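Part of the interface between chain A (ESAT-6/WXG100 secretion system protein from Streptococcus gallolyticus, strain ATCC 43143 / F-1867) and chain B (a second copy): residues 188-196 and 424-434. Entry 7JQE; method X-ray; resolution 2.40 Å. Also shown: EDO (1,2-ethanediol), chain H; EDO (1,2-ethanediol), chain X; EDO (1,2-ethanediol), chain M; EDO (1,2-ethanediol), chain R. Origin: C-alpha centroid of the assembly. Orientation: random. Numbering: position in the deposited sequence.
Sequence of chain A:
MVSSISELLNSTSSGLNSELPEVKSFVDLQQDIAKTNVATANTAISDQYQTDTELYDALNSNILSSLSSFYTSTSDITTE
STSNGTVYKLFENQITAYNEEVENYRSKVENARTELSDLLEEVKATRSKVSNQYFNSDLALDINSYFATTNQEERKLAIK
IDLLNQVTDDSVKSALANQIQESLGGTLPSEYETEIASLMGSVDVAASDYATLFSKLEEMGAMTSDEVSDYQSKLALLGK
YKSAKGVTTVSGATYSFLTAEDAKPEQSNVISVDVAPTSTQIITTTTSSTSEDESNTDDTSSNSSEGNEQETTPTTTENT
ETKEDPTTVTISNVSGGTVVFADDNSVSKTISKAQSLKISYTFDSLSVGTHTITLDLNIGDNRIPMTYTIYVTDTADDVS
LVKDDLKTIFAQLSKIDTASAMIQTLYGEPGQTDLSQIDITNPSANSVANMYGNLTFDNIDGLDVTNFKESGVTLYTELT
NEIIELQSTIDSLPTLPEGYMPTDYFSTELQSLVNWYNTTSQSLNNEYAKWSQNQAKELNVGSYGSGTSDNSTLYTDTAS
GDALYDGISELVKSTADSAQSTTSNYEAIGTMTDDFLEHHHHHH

Chain A (188-196) LPSEYETEI
Chain B, residues 424-434: QTLYGEPGQTD

No hydrogen bond crosses between these two stretches; the contact rests on packing, with a tyrosine and a proline at its centre. The two stretches bury 385 Å² in all, both sides summed.

In chain A, Leu A188 and Pro A189 are extended (phi/psi -67/122 and -56/141). A helix follows and runs on past Ile A196. Its backbone hydrogen bonds include Glu A195 N to Glu A191 O at 3.0 Å and Ile A196 N to Tyr A192 O at 3.1 Å. Thr A194 (chi1 m) also makes a hydrogen bond from OG1 to Ser A190 O, 3.2 Å.

In chain B, a helix ends at Tyr B427. Gly B428 leaves helical geometry (-89/145). A type II turn spans Glu B429 to Gln B432, closed by a hydrogen bond from Gln B432 N to Glu B429 O at 2.9 Å. Pro B430 (-53/125) and Gly B431 (81/16) form its corner. The extended Gln B424 side chain (chi1 t, chi2 t) ties helix to turn by a hydrogen bond from NE2 to Gln B432 O at 2.7 Å.

The turn meets the first turn of the chain A helix: Glu A191 CA and Gly B431 CA lie 5.0 Å apart. Glu A191 (chi1 -82°, m; chi2 88°, p) sets its CB 3.8 Å from Pro B430 O, a packing contact. A CB on Gly B431 would sit 3.1 Å from Glu A191 CB, which is tight; its positive phi also favours glycine.

Tyr A192 (chi1 m, chi2 -80°) takes Pro B430 CA over one ring face, 4.3 Å from the ring centroid, as a CH-pi contact. Its CE2 lies 3.7 Å from Pro B430 CB, and its CE1 3.7 Å from Thr B425 O, van der Waals packing of a ring carbon on a carbonyl oxygen. Pro A189 CG adds an apolar contact to Pro B430 CG at 4.0 Å.

The CA-to-CB bond of Glu A195 (chi1 t, chi2 p) points toward the chain B stretch. The carboxylate lies against the Thr B433 methyl, with OE1 3.8 Å and OE2 4.0 Å from Thr B433 CG2. OE2 also accepts a hydrogen bond from ethanediol X O1 at 3.0 Å.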

# COMPACT_ATOMS: atom_id res chain seq x y z
N LEU A 188 16.52 -1.62 -3.28
CA LEU A 188 15.32 -1.47 -2.46
C LEU A 188 15.62 -1.89 -1.03
O LEU A 188 16.04 -3.04 -0.82
CB LEU A 188 14.17 -2.30 -3.04
CG LEU A 188 12.78 -2.12 -2.42
CD1 LEU A 188 12.24 -0.71 -2.68
CD2 LEU A 188 11.81 -3.17 -2.95
N PRO A 189 15.43 -1.03 -0.04
CA PRO A 189 15.68 -1.46 1.35
C PRO A 189 14.84 -2.68 1.69
O PRO A 189 13.69 -2.81 1.28
CB PRO A 189 15.25 -0.24 2.18
CG PRO A 189 15.27 0.91 1.22
CD PRO A 189 14.90 0.34 -0.11
N SER A 190 15.45 -3.59 2.45
CA SER A 190 14.79 -4.85 2.79
C SER A 190 13.67 -4.68 3.81
O SER A 190 12.92 -5.64 4.04
CB SER A 190 15.83 -5.83 3.34
OG SER A 190 16.28 -5.40 4.61
N GLU A 191 13.52 -3.50 4.41
CA GLU A 191 12.49 -3.31 5.42
C GLU A 191 11.09 -3.42 4.84
O GLU A 191 10.15 -3.78 5.55
CB GLU A 191 12.66 -1.95 6.11
CG GLU A 191 13.70 -1.95 7.21
CD GLU A 191 15.10 -1.64 6.70
OE1 GLU A 191 15.27 -1.52 5.46
OE2 GLU A 191 16.02 -1.51 7.53
N TYR A 192 10.92 -3.09 3.55
CA TYR A 192 9.60 -3.24 2.94
C TYR A 192 9.17 -4.70 2.96
O TYR A 192 8.07 -5.03 3.42
CB TYR A 192 9.61 -2.69 1.52
CG TYR A 192 9.79 -1.19 1.45
CD1 TYR A 192 8.72 -0.34 1.68
CD2 TYR A 192 11.03 -0.63 1.18
CE1 TYR A 192 8.88 1.03 1.63
CE2 TYR A 192 11.20 0.73 1.13
CZ TYR A 192 10.12 1.56 1.35
OH TYR A 192 10.29 2.93 1.30
N GLU A 193 10.02 -5.60 2.46
CA GLU A 193 9.68 -7.02 2.49
C GLU A 193 9.50 -7.52 3.92
O GLU A 193 8.66 -8.39 4.18
CB GLU A 193 10.75 -7.84 1.78
CG GLU A 193 10.74 -9.30 2.17
CD GLU A 193 11.86 -10.10 1.54
OE1 GLU A 193 12.60 -9.53 0.70
OE2 GLU A 193 12.00 -11.29 1.88
N THR A 194 10.28 -6.99 4.86
CA THR A 194 10.17 -7.44 6.24
C THR A 194 8.80 -7.11 6.82
O THR A 194 8.19 -7.93 7.52
CB THR A 194 11.28 -6.82 7.09
OG1 THR A 194 12.54 -7.37 6.70
CG2 THR A 194 11.05 -7.09 8.56
N GLU A 195 8.29 -5.91 6.53
CA GLU A 195 6.96 -5.53 7.02
C GLU A 195 5.87 -6.37 6.36
O GLU A 195 4.96 -6.86 7.04
CB GLU A 195 6.72 -4.04 6.77
CG GLU A 195 5.28 -3.61 7.02
CD GLU A 195 4.80 -3.94 8.42
OE1 GLU A 195 5.65 -4.26 9.27
OE2 GLU A 195 3.57 -3.89 8.67
N ILE A 196 5.96 -6.55 5.04
CA ILE A 196 4.98 -7.36 4.32
C ILE A 196 4.92 -8.77 4.90
O ILE A 196 3.84 -9.31 5.17
CB ILE A 196 5.31 -7.37 2.82
CG1 ILE A 196 5.26 -5.94 2.26
CG2 ILE A 196 4.37 -8.27 2.06
CD1 ILE A 196 5.70 -5.85 0.82
N GLN B 424 1.28 5.06 3.14
CA GLN B 424 2.32 4.62 4.06
C GLN B 424 3.57 4.17 3.31
O GLN B 424 4.70 4.44 3.75
CB GLN B 424 1.79 3.48 4.93
CG GLN B 424 2.82 2.84 5.82
CD GLN B 424 2.27 1.65 6.59
OE1 GLN B 424 1.21 1.12 6.26
NE2 GLN B 424 2.99 1.22 7.62
N THR B 425 3.40 3.46 2.19
CA THR B 425 4.52 2.86 1.49
C THR B 425 5.31 3.87 0.68
O THR B 425 6.51 3.67 0.42
CB THR B 425 4.02 1.74 0.57
OG1 THR B 425 3.23 0.82 1.32
CG2 THR B 425 5.19 1.01 -0.07
N LEU B 426 4.68 4.96 0.26
CA LEU B 426 5.33 5.99 -0.54
C LEU B 426 5.99 7.07 0.32
O LEU B 426 7.05 7.58 -0.05
CB LEU B 426 4.33 6.63 -1.50
CG LEU B 426 3.79 5.72 -2.61
CD1 LEU B 426 2.70 6.42 -3.41
CD2 LEU B 426 4.92 5.26 -3.52
N TYR B 427 5.38 7.43 1.45
CA TYR B 427 5.87 8.56 2.23
C TYR B 427 6.47 8.19 3.57
O TYR B 427 7.00 9.07 4.26
CB TYR B 427 4.74 9.58 2.43
CG TYR B 427 4.33 10.23 1.14
CD1 TYR B 427 3.36 9.66 0.33
CD2 TYR B 427 4.95 11.40 0.70
CE1 TYR B 427 2.99 10.24 -0.87
CE2 TYR B 427 4.58 12.00 -0.50
CZ TYR B 427 3.61 11.41 -1.28
OH TYR B 427 3.24 11.99 -2.47
N GLY B 428 6.43 6.92 3.96
CA GLY B 428 7.05 6.49 5.19
C GLY B 428 8.50 6.08 5.01
O GLY B 428 8.90 5.52 3.98
N GLU B 429 9.31 6.37 6.02
CA GLU B 429 10.61 5.74 6.10
C GLU B 429 10.43 4.23 5.95
O GLU B 429 9.42 3.69 6.41
CB GLU B 429 11.28 6.07 7.43
CG GLU B 429 11.83 7.49 7.51
CD GLU B 429 13.09 7.65 6.69
OE1 GLU B 429 14.06 6.89 6.93
OE2 GLU B 429 13.12 8.54 5.81
N PRO B 430 11.35 3.54 5.29
CA PRO B 430 11.13 2.11 5.04
C PRO B 430 10.80 1.37 6.33
O PRO B 430 11.54 1.43 7.31
CB PRO B 430 12.47 1.65 4.45
CG PRO B 430 13.06 2.90 3.86
CD PRO B 430 12.64 4.01 4.77
N GLY B 431 9.67 0.67 6.32
CA GLY B 431 9.27 -0.13 7.47
C GLY B 431 8.60 0.63 8.59
O GLY B 431 8.49 0.10 9.70
N GLN B 432 8.15 1.86 8.34
CA GLN B 432 7.51 2.66 9.38
C GLN B 432 6.08 2.20 9.60
O GLN B 432 5.28 2.15 8.66
CB GLN B 432 7.54 4.14 8.99
CG GLN B 432 6.73 5.04 9.90
CD GLN B 432 7.36 5.22 11.27
OE1 GLN B 432 7.25 4.35 12.14
NE2 GLN B 432 8.03 6.35 11.46
N THR B 433 5.74 1.87 10.86
CA THR B 433 4.38 1.49 11.21
C THR B 433 3.64 2.53 12.04
O THR B 433 2.41 2.44 12.15
CB THR B 433 4.36 0.16 11.98
OG1 THR B 433 5.20 0.25 13.13
CG2 THR B 433 4.83 -0.99 11.09
N ASP B 434 4.34 3.50 12.62
CA ASP B 434 3.70 4.57 13.39
C ASP B 434 3.26 5.66 12.42
O ASP B 434 4.01 6.59 12.10
CB ASP B 434 4.64 5.11 14.46
CG ASP B 434 3.98 6.15 15.34
OD1 ASP B 434 2.78 6.44 15.13
OD2 ASP B 434 4.66 6.66 16.25
C1 EDO H . 6.07 0.09 4.65
O1 EDO H . 7.23 -0.27 5.41
C2 EDO H . 5.76 1.56 4.89
O2 EDO H . 6.92 2.37 4.62
C1 EDO X . 3.66 -3.77 12.79
O1 EDO X . 2.92 -4.17 11.63
C2 EDO X . 5.12 -4.19 12.65
O2 EDO X . 5.87 -3.72 13.78
C1 EDO M . 4.75 14.69 -2.93
O1 EDO M . 5.49 13.73 -3.70
C2 EDO M . 5.59 15.16 -1.74
O2 EDO M . 4.89 16.18 -1.01
C1 EDO R . 14.21 -13.32 -0.71
O1 EDO R . 14.03 -13.15 0.70
C2 EDO R . 14.56 -14.77 -1.02
O2 EDO R . 14.56 -14.97 -2.43